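Local coordinates for protein alpha-tubulin N-acetyltransferase (Danio rerio, PDB 4H6U) that catalyses the transfer of an acetyl group from acetyl coenzyme A to a lysine of alpha-tubulin, using a GNAT-type acetyltransferase fold, at residues Arg35-Pro40 and His131-Glu136; Leu120-Thr125 and Leu162-Lys167. The protein carries 1 engineered substitution. All blocks are in the same frame, centred on the assembly; numbering follows the deposited sequence.

Interaction 1: residues Arg35-Pro40 and His131-Glu136. With ACO (acetyl coenzyme *a), chain C.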
ATOM      1  N   ARG A  35     -23.601  22.162  11.656  1.00 67.61           N
ATOM      2  CA  ARG A  35     -22.675  22.953  10.856  1.00 67.29           C
ATOM      3  C   ARG A  35     -21.652  22.023  10.242  1.00 65.36           C
ATOM      4  O   ARG A  35     -20.452  22.224  10.415  1.00 64.78           O
ATOM      5  CB  ARG A  35     -21.989  23.999  11.724  1.00 66.03           C
ATOM      6  N   PRO A  36     -22.128  20.998   9.515  1.00 65.97           N
ATOM      7  CA  PRO A  36     -21.232  19.978   8.966  1.00 63.38           C
ATOM      8  C   PRO A  36     -20.356  20.576   7.895  1.00 60.31           C
ATOM      9  O   PRO A  36     -20.740  21.556   7.261  1.00 57.39           O
ATOM     10  CB  PRO A  36     -22.184  18.927   8.360  1.00 62.06           C
ATOM     11  CG  PRO A  36     -23.594  19.524   8.461  1.00 64.75           C
ATOM     12  CD  PRO A  36     -23.466  20.945   8.901  1.00 66.70           C
ATOM     13  N   ASP A  37     -19.182  19.998   7.697  1.00 61.18           N
ATOM     14  CA  ASP A  37     -18.340  20.446   6.605  1.00 60.85           C
ATOM     15  C   ASP A  37     -18.910  19.939   5.280  1.00 58.56           C
ATOM     16  O   ASP A  37     -19.422  18.827   5.187  1.00 59.79           O
ATOM     17  CB  ASP A  37     -16.875  20.030   6.819  1.00 60.57           C
ATOM     18  CG  ASP A  37     -16.242  20.729   8.037  1.00 64.43           C
ATOM     19  OD1 ASP A  37     -16.536  21.916   8.267  1.00 67.52           O
ATOM     20  OD2 ASP A  37     -15.473  20.091   8.783  1.00 65.45           O
ATOM     21  N   PRO A  38     -18.855  20.790   4.256  1.00 58.91           N
ATOM     22  CA  PRO A  38     -19.290  20.516   2.880  1.00 59.39           C
ATOM     23  C   PRO A  38     -18.428  19.458   2.180  1.00 57.21           C
ATOM     24  O   PRO A  38     -17.195  19.492   2.234  1.00 59.08           O
ATOM     25  CB  PRO A  38     -19.134  21.879   2.199  1.00 58.81           C
ATOM     26  CG  PRO A  38     -18.077  22.571   2.976  1.00 57.11           C
ATOM     27  CD  PRO A  38     -18.275  22.139   4.389  1.00 58.07           C
ATOM     28  N   LEU A  39     -19.114  18.430   1.694  1.00 54.55           N
ATOM     29  CA  LEU A  39     -18.535  17.343   0.908  1.00 52.33           C
ATOM     30  C   LEU A  39     -18.414  17.690  -0.588  1.00 50.91           C
ATOM     31  O   LEU A  39     -19.303  18.292  -1.181  1.00 50.50           O
ATOM     32  CB  LEU A  39     -19.367  16.080   1.100  1.00 53.62           C
ATOM     33  CG  LEU A  39     -19.296  15.587   2.547  1.00 54.13           C
ATOM     34  CD1 LEU A  39     -20.147  14.328   2.745  1.00 53.88           C
ATOM     35  CD2 LEU A  39     -17.838  15.338   2.962  1.00 48.73           C
ATOM     36  N   PRO A  40     -17.255  17.409  -1.178  1.00 51.25           N
ATOM     37  CA  PRO A  40     -17.156  17.645  -2.622  1.00 52.24           C
ATOM     38  C   PRO A  40     -17.833  16.514  -3.375  1.00 53.81           C
ATOM     39  O   PRO A  40     -18.368  15.603  -2.738  1.00 52.04           O
ATOM     40  CB  PRO A  40     -15.653  17.598  -2.877  1.00 48.45           C
ATOM     41  CG  PRO A  40     -15.165  16.591  -1.829  1.00 45.53           C
ATOM     42  CD  PRO A  40     -16.024  16.821  -0.613  1.00 46.40           C
ATOM     43  N   HIS A 131      -9.051  22.294   7.997  1.00 36.96           N
ATOM     44  CA  HIS A 131     -10.226  22.138   8.845  1.00 38.50           C
ATOM     45  C   HIS A 131      -9.897  21.259  10.072  1.00 36.87           C
ATOM     46  O   HIS A 131     -10.761  20.930  10.857  1.00 43.77           O
ATOM     47  CB  HIS A 131     -11.367  21.513   8.067  1.00 41.52           C
ATOM     48  CG  HIS A 131     -12.001  22.435   7.074  1.00 45.24           C
ATOM     49  ND1 HIS A 131     -11.313  22.965   6.001  1.00 47.04           N
ATOM     50  CD2 HIS A 131     -13.259  22.930   6.997  1.00 49.61           C
ATOM     51  CE1 HIS A 131     -12.128  23.730   5.294  1.00 50.79           C
ATOM     52  NE2 HIS A 131     -13.310  23.737   5.884  1.00 52.51           N
ATOM     53  N   GLY A 132      -8.651  20.819  10.182  1.00 34.31           N
ATOM     54  CA  GLY A 132      -8.186  20.068  11.323  1.00 36.48           C
ATOM     55  C   GLY A 132      -8.092  18.572  11.059  1.00 38.92           C
ATOM     56  O   GLY A 132      -7.682  17.817  11.940  1.00 38.79           O
ATOM     57  N   TYR A 133      -8.448  18.156   9.841  1.00 37.00           N
ATOM     58  CA  TYR A 133      -8.502  16.738   9.465  1.00 35.85           C
ATOM     59  C   TYR A 133      -7.108  16.102   9.435  1.00 36.00           C
ATOM     60  O   TYR A 133      -6.907  15.026   9.996  1.00 35.34           O
ATOM     61  CB  TYR A 133      -9.220  16.574   8.106  1.00 33.60           C
ATOM     62  CG  TYR A 133     -10.713  16.755   8.194  1.00 38.77           C
ATOM     63  CD1 TYR A 133     -11.460  16.002   9.075  1.00 40.52           C
ATOM     64  CD2 TYR A 133     -11.368  17.704   7.442  1.00 44.94           C
ATOM     65  CE1 TYR A 133     -12.817  16.170   9.170  1.00 49.73           C
ATOM     66  CE2 TYR A 133     -12.731  17.888   7.549  1.00 50.25           C
ATOM     67  CZ  TYR A 133     -13.445  17.119   8.420  1.00 53.14           C
ATOM     68  OH  TYR A 133     -14.800  17.259   8.547  1.00 56.12           O
ATOM     69  N   GLY A 134      -6.136  16.788   8.849  1.00 36.99           N
ATOM     70  CA  GLY A 134      -4.756  16.284   8.824  1.00 34.33           C
ATOM     71  C   GLY A 134      -4.257  16.026  10.254  1.00 32.46           C
ATOM     72  O   GLY A 134      -3.748  14.943  10.583  1.00 33.32           O
ATOM     73  N   SER A 135      -4.419  17.032  11.114  1.00 29.88           N
ATOM     74  CA  SER A 135      -4.106  16.909  12.544  1.00 33.29           C
ATOM     75  C   SER A 135      -4.781  15.696  13.187  1.00 36.13           C
ATOM     76  O   SER A 135      -4.152  14.995  13.976  1.00 38.53           O
ATOM     77  CB  SER A 135      -4.550  18.174  13.296  1.00 32.28           C
ATOM     78  OG  SER A 135      -3.891  19.326  12.826  1.00 32.96           O
ATOM     79  N   GLU A 136      -6.066  15.464  12.887  1.00 33.23           N
ATOM     80  CA  GLU A 136      -6.750  14.319  13.481  1.00 36.13           C
ATOM     81  C   GLU A 136      -6.078  13.008  13.028  1.00 36.97           C
ATOM     82  O   GLU A 136      -5.820  12.152  13.849  1.00 39.87           O
ATOM     83  CB  GLU A 136      -8.259  14.321  13.163  1.00 38.30           C
ATOM     84  CG  GLU A 136      -9.013  13.328  14.016  1.00 34.99           C
ATOM     85  CD  GLU A 136     -10.526  13.348  13.836  1.00 44.37           C
ATOM     86  OE1 GLU A 136     -11.035  13.929  12.853  1.00 40.97           O
ATOM     87  OE2 GLU A 136     -11.207  12.698  14.655  1.00 48.89           O
TER
HETATM   88  N1A ACO C 201      -0.672  26.355   2.745  1.00 41.10           N
HETATM   89  C2A ACO C 201       0.163  26.267   3.839  1.00 37.01           C
HETATM   90  N3A ACO C 201       0.036  25.464   4.875  1.00 38.24           N
HETATM   91  C4A ACO C 201      -1.108  24.654   4.862  1.00 34.00           C
HETATM   92  C5A ACO C 201      -2.061  24.664   3.824  1.00 33.57           C
HETATM   93  C6A ACO C 201      -1.786  25.567   2.739  1.00 38.00           C
HETATM   94  N6A ACO C 201      -2.582  25.710   1.649  1.00 38.88           N
HETATM   95  N7A ACO C 201      -3.081  23.718   4.142  1.00 39.11           N
HETATM   96  C8A ACO C 201      -2.737  23.183   5.372  1.00 37.68           C
HETATM   97  N9A ACO C 201      -1.533  23.763   5.818  1.00 32.88           N
HETATM   98  C1B ACO C 201      -0.748  23.565   7.013  1.00 33.01           C
HETATM   99  C2B ACO C 201      -0.521  24.850   7.796  1.00 34.40           C
HETATM  100  O2B ACO C 201       0.541  24.730   8.702  1.00 40.24           O
HETATM  101  C3B ACO C 201      -1.881  24.835   8.617  1.00 42.98           C
HETATM  102  O3B ACO C 201      -1.847  25.565   9.696  1.00 45.76           O
HETATM  103  P3B ACO C 201      -2.525  27.258   9.469  1.00 39.71           P
HETATM  104  O7A ACO C 201      -2.350  27.666  10.900  1.00 40.55           O
HETATM  105  O8A ACO C 201      -1.515  27.779   8.476  1.00 41.04           O
HETATM  106  O9A ACO C 201      -3.906  27.004   8.957  1.00 42.91           O
HETATM  107  C4B ACO C 201      -2.017  23.377   8.956  1.00 38.86           C
HETATM  108  O4B ACO C 201      -1.401  22.642   7.852  1.00 36.18           O
HETATM  109  C5B ACO C 201      -3.498  23.046   9.145  1.00 35.11           C
HETATM  110  O5B ACO C 201      -3.723  21.984   9.992  1.00 35.73           O
HETATM  111  P1A ACO C 201      -4.812  20.825   9.492  1.00 33.57           P
HETATM  112  O1A ACO C 201      -4.835  19.856  10.618  1.00 31.82           O
HETATM  113  O2A ACO C 201      -6.058  21.483   8.933  1.00 32.55           O
HETATM  114  O3A ACO C 201      -4.025  20.075   8.233  1.00 34.24           O
HETATM  115  P2A ACO C 201      -4.761  19.627   6.925  1.00 37.29           P
HETATM  116  O4A ACO C 201      -5.899  18.690   7.149  1.00 43.27           O
HETATM  117  O5A ACO C 201      -4.845  20.654   5.850  1.00 38.42           O
HETATM  118  O6A ACO C 201      -3.568  18.397   6.279  1.00 38.42           O
HETATM  119  CBP ACO C 201      -1.810  18.210   4.712  1.00 40.62           C
HETATM  120  CCP ACO C 201      -2.255  18.752   6.066  1.00 38.03           C
HETATM  121  CDP ACO C 201      -0.359  18.592   4.384  1.00 37.30           C
HETATM  122  CEP ACO C 201      -1.995  16.661   4.667  1.00 29.03           C
HETATM  123  CAP ACO C 201      -2.793  18.838   3.672  1.00 42.82           C
HETATM  124  OAP ACO C 201      -2.748  20.248   3.599  1.00 44.31           O
HETATM  125  C9P ACO C 201      -2.741  18.129   2.286  1.00 52.29           C
HETATM  126  O9P ACO C 201      -3.273  17.049   2.179  1.00 55.38           O
HETATM  127  N8P ACO C 201      -2.141  18.467   1.120  1.00 52.53           N
HETATM  128  C7P ACO C 201      -1.399  19.569   0.736  1.00 50.93           C
HETATM  129  C6P ACO C 201      -0.529  19.258  -0.581  1.00140.08           C
HETATM  130  C5P ACO C 201       0.141  17.833  -0.712  1.00 62.16           C
HETATM  131  O5P ACO C 201       0.311  17.296  -1.819  1.00 59.11           O
HETATM  132  N4P ACO C 201       0.570  17.154   0.477  1.00 68.17           N
HETATM  133  C3P ACO C 201       1.262  15.795   0.542  1.00 72.38           C
HETATM  134  C2P ACO C 201       2.324  15.522   1.691  1.00 92.53           C
HETATM  135  S1P ACO C 201       4.155  14.969   1.284  1.00 71.06           S
HETATM  136  C   ACO C 201       4.248  13.234   1.739  1.00 40.76           C
HETATM  137  O   ACO C 201       3.234  12.644   1.781  1.00 43.07           O
HETATM  138  CH3 ACO C 201       5.324  12.837   2.724  1.00 48.70           C
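Asp37 reaches from the loop 35-40 into the notch between His131 and Tyr133 and touches each with a different carboxylate oxygen. OD2 comes obliquely to the phenol end of Tyr133, 2.9 Å from its OH, with carboxylate and ring planes 85° apart. OD1 lies at the rim of the imidazole, near its plane and 3.7 Å from His131 CD2. In Asp37 the carboxylate stands opposite the carbonyl carbon (chi1 -66°), Tyr133 has the same setting (chi1 -74°), and the two side chains come in from opposite directions. Arg30 binds OD2 in a salt bridge and also holds the carbonyl oxygen of His131, while His131 ND1 is taken by the carbonyl of Gln129. Residues 131-136, a loop end running into the first turn of helix 133-145, belong to the pyrophosphate-binding loop of the GNAT fold, with Gly132 as N-cap. Their amides grip acetyl coenzyme A: Gly132 N to O2A (3.0 Å), Gly134 N to O4A (2.6 Å) and Ser135 N to O1A (2.9 Å). Gly134, with no side chain, lets the cofactor lie close against the backbone. Changing Asp37 to an alanine would probably leave Arg30 without its carboxylate mate and open a gap beside the Tyr133 hydroxyl.

Interaction 2: residues Leu120-Thr125 and Leu162-Lys167. Engineered in segment 120-125: Ala121 (natural residue Asp). With ACO (acetyl coenzyme *a), chain C.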
ATOM      1  N   LEU A 120       5.172   8.312   4.454  1.00 35.71           N
ATOM      2  CA  LEU A 120       5.346   8.058   3.014  1.00 33.58           C
ATOM      3  C   LEU A 120       4.329   8.809   2.152  1.00 36.43           C
ATOM      4  O   LEU A 120       4.592   9.107   1.000  1.00 36.15           O
ATOM      5  CB  LEU A 120       5.273   6.543   2.754  1.00 30.56           C
ATOM      6  CG  LEU A 120       6.289   5.738   3.585  1.00 32.42           C
ATOM      7  CD1 LEU A 120       6.124   4.238   3.494  1.00 34.24           C
ATOM      8  CD2 LEU A 120       7.669   6.114   3.174  1.00 32.48           C
ATOM      9  N   ALA A 121       3.123   9.023   2.671  1.00 40.23           N
ATOM     10  CA  ALA A 121       2.094   9.760   1.926  1.00 36.28           C
ATOM     11  C   ALA A 121       1.108  10.360   2.909  1.00 36.43           C
ATOM     12  O   ALA A 121       0.774   9.741   3.934  1.00 41.17           O
ATOM     13  CB  ALA A 121       1.381   8.852   0.936  1.00 36.81           C
ATOM     14  N   PHE A 122       0.672  11.572   2.607  1.00 34.25           N
ATOM     15  CA  PHE A 122      -0.208  12.323   3.491  1.00 34.50           C
ATOM     16  C   PHE A 122      -1.045  13.299   2.632  1.00 33.27           C
ATOM     17  O   PHE A 122      -0.491  14.087   1.873  1.00 34.49           O
ATOM     18  CB  PHE A 122       0.620  13.083   4.514  1.00 32.83           C
ATOM     19  CG  PHE A 122      -0.172  13.574   5.688  1.00 35.16           C
ATOM     20  CD1 PHE A 122      -1.409  13.026   6.004  1.00 37.72           C
ATOM     21  CD2 PHE A 122       0.317  14.588   6.476  1.00 37.84           C
ATOM     22  CE1 PHE A 122      -2.131  13.481   7.086  1.00 35.74           C
ATOM     23  CE2 PHE A 122      -0.404  15.062   7.552  1.00 37.21           C
ATOM     24  CZ  PHE A 122      -1.621  14.493   7.867  1.00 35.37           C
ATOM     25  N   TYR A 123      -2.365  13.156   2.659  1.00 29.04           N
ATOM     26  CA  TYR A 123      -3.237  13.975   1.833  1.00 31.51           C
ATOM     27  C   TYR A 123      -4.626  14.105   2.415  1.00 36.27           C
ATOM     28  O   TYR A 123      -5.209  13.127   2.890  1.00 42.18           O
ATOM     29  CB  TYR A 123      -3.349  13.439   0.412  1.00 31.49           C
ATOM     30  CG  TYR A 123      -4.048  14.394  -0.526  1.00 35.49           C
ATOM     31  CD1 TYR A 123      -3.420  15.544  -0.964  1.00 36.23           C
ATOM     32  CD2 TYR A 123      -5.358  14.168  -0.946  1.00 40.27           C
ATOM     33  CE1 TYR A 123      -4.055  16.431  -1.817  1.00 34.93           C
ATOM     34  CE2 TYR A 123      -6.001  15.060  -1.803  1.00 41.22           C
ATOM     35  CZ  TYR A 123      -5.338  16.198  -2.217  1.00 39.10           C
ATOM     36  OH  TYR A 123      -5.931  17.093  -3.060  1.00 42.95           O
ATOM     37  N   VAL A 124      -5.136  15.330   2.384  1.00 33.69           N
ATOM     38  CA  VAL A 124      -6.523  15.631   2.729  1.00 31.46           C
ATOM     39  C   VAL A 124      -7.124  16.254   1.491  1.00 35.15           C
ATOM     40  O   VAL A 124      -6.488  17.088   0.859  1.00 36.61           O
ATOM     41  CB  VAL A 124      -6.605  16.602   3.895  1.00 29.10           C
ATOM     42  CG1 VAL A 124      -8.056  17.193   4.025  1.00 29.23           C
ATOM     43  CG2 VAL A 124      -6.172  15.919   5.157  1.00 30.41           C
ATOM     44  N   THR A 125      -8.349  15.857   1.163  1.00 36.53           N
ATOM     45  CA  THR A 125      -9.011  16.331  -0.039  1.00 39.13           C
ATOM     46  C   THR A 125      -9.007  17.846  -0.016  1.00 41.85           C
ATOM     47  O   THR A 125      -9.139  18.434   1.059  1.00 45.42           O
ATOM     48  CB  THR A 125     -10.448  15.717  -0.187  1.00 35.13           C
ATOM     49  OG1 THR A 125     -10.963  15.948  -1.517  1.00 36.28           O
ATOM     50  CG2 THR A 125     -11.409  16.301   0.857  1.00 39.63           C
ATOM     51  N   LEU A 162       5.306  20.399   5.272  1.00 30.19           N
ATOM     52  CA  LEU A 162       6.382  20.975   6.049  1.00 32.81           C
ATOM     53  C   LEU A 162       5.799  22.051   6.958  1.00 37.80           C
ATOM     54  O   LEU A 162       6.086  22.088   8.150  1.00 41.25           O
ATOM     55  CB  LEU A 162       7.496  21.547   5.140  1.00 32.28           C
ATOM     56  CG  LEU A 162       8.416  20.502   4.526  1.00 35.41           C
ATOM     57  CD1 LEU A 162       9.361  21.116   3.510  1.00 34.18           C
ATOM     58  CD2 LEU A 162       9.208  19.824   5.605  1.00 36.04           C
ATOM     59  N   SER A 163       5.006  22.932   6.355  1.00 37.24           N
ATOM     60  CA  SER A 163       4.275  23.979   7.054  1.00 36.58           C
ATOM     61  C   SER A 163       3.494  23.392   8.231  1.00 36.10           C
ATOM     62  O   SER A 163       3.527  23.930   9.358  1.00 34.50           O
ATOM     63  CB  SER A 163       3.313  24.666   6.080  1.00 35.00           C
ATOM     64  OG  SER A 163       2.556  25.668   6.717  1.00 37.08           O
ATOM     65  N   PHE A 164       2.798  22.285   7.941  1.00 33.47           N
ATOM     66  CA  PHE A 164       1.982  21.563   8.913  1.00 33.71           C
ATOM     67  C   PHE A 164       2.853  21.146  10.107  1.00 37.14           C
ATOM     68  O   PHE A 164       2.549  21.509  11.265  1.00 37.41           O
ATOM     69  CB  PHE A 164       1.347  20.352   8.189  1.00 33.39           C
ATOM     70  CG  PHE A 164       0.671  19.343   9.089  1.00 30.23           C
ATOM     71  CD1 PHE A 164       1.359  18.222   9.521  1.00 30.26           C
ATOM     72  CD2 PHE A 164      -0.679  19.475   9.421  1.00 31.62           C
ATOM     73  CE1 PHE A 164       0.757  17.269  10.326  1.00 31.96           C
ATOM     74  CE2 PHE A 164      -1.318  18.538  10.237  1.00 33.21           C
ATOM     75  CZ  PHE A 164      -0.595  17.410  10.697  1.00 33.81           C
ATOM     76  N   LEU A 165       3.980  20.481   9.803  1.00 33.87           N
ATOM     77  CA  LEU A 165       4.961  20.054  10.817  1.00 35.61           C
ATOM     78  C   LEU A 165       5.568  21.208  11.622  1.00 35.97           C
ATOM     79  O   LEU A 165       5.650  21.164  12.857  1.00 36.76           O
ATOM     80  CB  LEU A 165       6.087  19.239  10.137  1.00 34.03           C
ATOM     81  CG  LEU A 165       5.584  17.912   9.549  1.00 33.76           C
ATOM     82  CD1 LEU A 165       6.619  17.243   8.671  1.00 31.41           C
ATOM     83  CD2 LEU A 165       5.134  16.952  10.674  1.00 31.50           C
ATOM     84  N   GLU A 166       5.915  22.276  10.931  1.00 34.75           N
ATOM     85  CA  GLU A 166       6.542  23.414  11.586  1.00 38.37           C
ATOM     86  C   GLU A 166       5.560  24.169  12.503  1.00 42.08           C
ATOM     87  O   GLU A 166       5.906  24.524  13.633  1.00 44.14           O
ATOM     88  CB  GLU A 166       7.164  24.352  10.524  1.00 38.76           C
ATOM     89  CG  GLU A 166       8.149  23.612   9.531  1.00 56.17           C
ATOM     90  CD  GLU A 166       8.588  24.435   8.301  1.00 50.41           C
ATOM     91  OE1 GLU A 166       7.796  25.256   7.795  1.00 49.80           O
ATOM     92  OE2 GLU A 166       9.731  24.265   7.840  1.00 47.93           O
ATOM     93  N   LYS A 167       4.340  24.399  12.011  1.00 41.71           N
ATOM     94  CA  LYS A 167       3.325  25.203  12.720  1.00 40.67           C
ATOM     95  C   LYS A 167       2.558  24.422  13.797  1.00 42.09           C
ATOM     96  O   LYS A 167       2.284  24.957  14.852  1.00 48.27           O
ATOM     97  CB  LYS A 167       2.359  25.801  11.707  1.00 38.76           C
ATOM     98  CG  LYS A 167       3.038  26.805  10.834  1.00 40.87           C
ATOM     99  CD  LYS A 167       2.203  27.288   9.666  1.00 38.40           C
ATOM    100  CE  LYS A 167       1.457  28.543   9.994  1.00 41.88           C
ATOM    101  NZ  LYS A 167       0.980  29.191   8.748  1.00 53.85           N
TER
HETATM  102  N1A ACO C 201      -0.672  26.355   2.745  1.00 41.10           N
HETATM  103  C2A ACO C 201       0.163  26.267   3.839  1.00 37.01           C
HETATM  104  N3A ACO C 201       0.036  25.464   4.875  1.00 38.24           N
HETATM  105  C4A ACO C 201      -1.108  24.654   4.862  1.00 34.00           C
HETATM  106  C5A ACO C 201      -2.061  24.664   3.824  1.00 33.57           C
HETATM  107  C6A ACO C 201      -1.786  25.567   2.739  1.00 38.00           C
HETATM  108  N6A ACO C 201      -2.582  25.710   1.649  1.00 38.88           N
HETATM  109  N7A ACO C 201      -3.081  23.718   4.142  1.00 39.11           N
HETATM  110  C8A ACO C 201      -2.737  23.183   5.372  1.00 37.68           C
HETATM  111  N9A ACO C 201      -1.533  23.763   5.818  1.00 32.88           N
HETATM  112  C1B ACO C 201      -0.748  23.565   7.013  1.00 33.01           C
HETATM  113  C2B ACO C 201      -0.521  24.850   7.796  1.00 34.40           C
HETATM  114  O2B ACO C 201       0.541  24.730   8.702  1.00 40.24           O
HETATM  115  C3B ACO C 201      -1.881  24.835   8.617  1.00 42.98           C
HETATM  116  O3B ACO C 201      -1.847  25.565   9.696  1.00 45.76           O
HETATM  117  P3B ACO C 201      -2.525  27.258   9.469  1.00 39.71           P
HETATM  118  O7A ACO C 201      -2.350  27.666  10.900  1.00 40.55           O
HETATM  119  O8A ACO C 201      -1.515  27.779   8.476  1.00 41.04           O
HETATM  120  O9A ACO C 201      -3.906  27.004   8.957  1.00 42.91           O
HETATM  121  C4B ACO C 201      -2.017  23.377   8.956  1.00 38.86           C
HETATM  122  O4B ACO C 201      -1.401  22.642   7.852  1.00 36.18           O
HETATM  123  C5B ACO C 201      -3.498  23.046   9.145  1.00 35.11           C
HETATM  124  O5B ACO C 201      -3.723  21.984   9.992  1.00 35.73           O
HETATM  125  P1A ACO C 201      -4.812  20.825   9.492  1.00 33.57           P
HETATM  126  O1A ACO C 201      -4.835  19.856  10.618  1.00 31.82           O
HETATM  127  O2A ACO C 201      -6.058  21.483   8.933  1.00 32.55           O
HETATM  128  O3A ACO C 201      -4.025  20.075   8.233  1.00 34.24           O
HETATM  129  P2A ACO C 201      -4.761  19.627   6.925  1.00 37.29           P
HETATM  130  O4A ACO C 201      -5.899  18.690   7.149  1.00 43.27           O
HETATM  131  O5A ACO C 201      -4.845  20.654   5.850  1.00 38.42           O
HETATM  132  O6A ACO C 201      -3.568  18.397   6.279  1.00 38.42           O
HETATM  133  CBP ACO C 201      -1.810  18.210   4.712  1.00 40.62           C
HETATM  134  CCP ACO C 201      -2.255  18.752   6.066  1.00 38.03           C
HETATM  135  CDP ACO C 201      -0.359  18.592   4.384  1.00 37.30           C
HETATM  136  CEP ACO C 201      -1.995  16.661   4.667  1.00 29.03           C
HETATM  137  CAP ACO C 201      -2.793  18.838   3.672  1.00 42.82           C
HETATM  138  OAP ACO C 201      -2.748  20.248   3.599  1.00 44.31           O
HETATM  139  C9P ACO C 201      -2.741  18.129   2.286  1.00 52.29           C
HETATM  140  O9P ACO C 201      -3.273  17.049   2.179  1.00 55.38           O
HETATM  141  N8P ACO C 201      -2.141  18.467   1.120  1.00 52.53           N
HETATM  142  C7P ACO C 201      -1.399  19.569   0.736  1.00 50.93           C
HETATM  143  C6P ACO C 201      -0.529  19.258  -0.581  1.00140.08           C
HETATM  144  C5P ACO C 201       0.141  17.833  -0.712  1.00 62.16           C
HETATM  145  O5P ACO C 201       0.311  17.296  -1.819  1.00 59.11           O
HETATM  146  N4P ACO C 201       0.570  17.154   0.477  1.00 68.17           N
HETATM  147  C3P ACO C 201       1.262  15.795   0.542  1.00 72.38           C
HETATM  148  C2P ACO C 201       2.324  15.522   1.691  1.00 92.53           C
HETATM  149  S1P ACO C 201       4.155  14.969   1.284  1.00 71.06           S
HETATM  150  C   ACO C 201       4.248  13.234   1.739  1.00 40.76           C
HETATM  151  O   ACO C 201       3.234  12.644   1.781  1.00 43.07           O
HETATM  152  CH3 ACO C 201       5.324  12.837   2.724  1.00 48.70           C
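Phe122 and Phe164 meet as a T-shaped pair: the edge of the Phe122 ring is directed at the face of Phe164, with centroids 5.4 Å apart and planes at 75°. The touching atom of the strand residue is CE2, which stands above the Phe164 ring, shifted toward its rim, and comes within 3.7 Å of Phe164 CE1. Both rings extend away from their backbone nitrogens (chi1 -164° for Phe122, 169° for Phe164), one leaving the strand and the other the helix, and the side chains cross at about a right angle. Acetyl coenzyme A packs against both. Its methyl CEP sits over the centre of one Phe122 face, 3.6 Å from Phe122 CD2, while the ribose oxygen O4B lies in plane at the edge of Phe164. Beside this apolar pair, the Val124 amide donates to the pantetheine carbonyl O9P, an arrangement characteristic of the GNAT fold, in which the pantetheine arm runs along the strand carrying Val124. On the helix, Ser163 OG is hydrogen-bonded to the ribose hydroxyl O2B (3.0 Å). The Lys167 chain, bent at chi3, carries NZ to the 3'-phosphate oxygen O8A at 2.9 Å, where the opposite charges would favour binding. Phe161 adds a second edge-to-face partner to Phe122, and Phe138 of helix 133-145 does the same for Phe164. The contact thus joins strand 117-124, bonded to strand 90-99 through Lys96 and Phe94, to helix 159-168, with helix 133-145 packed against the Phe164 ring.

Overall arrangement
Interactions 1 and 2 have centres about 15 Å apart and share one acetyl coenzyme A. Their segments alternate along the chain: 35-40, 120-125, 131-136, then 162-167. Strand 117-124, in the interior of the mixed sheet, is followed, after a short loop, by helix 133-145, so the middle two segments are consecutive elements of the GNAT core. They also touch in space, Gly134 packing on Phe122 and Val124, and both Gly134 and Ser135 packing on Phe164. The cofactor is therefore held in succession: pantetheine along the strand, pyrophosphate at the helix start, ribose and 3'-phosphate at helix 159-168, while the loop 35-40 meets His131 and Tyr133 on the side of this helix start away from the cofactor.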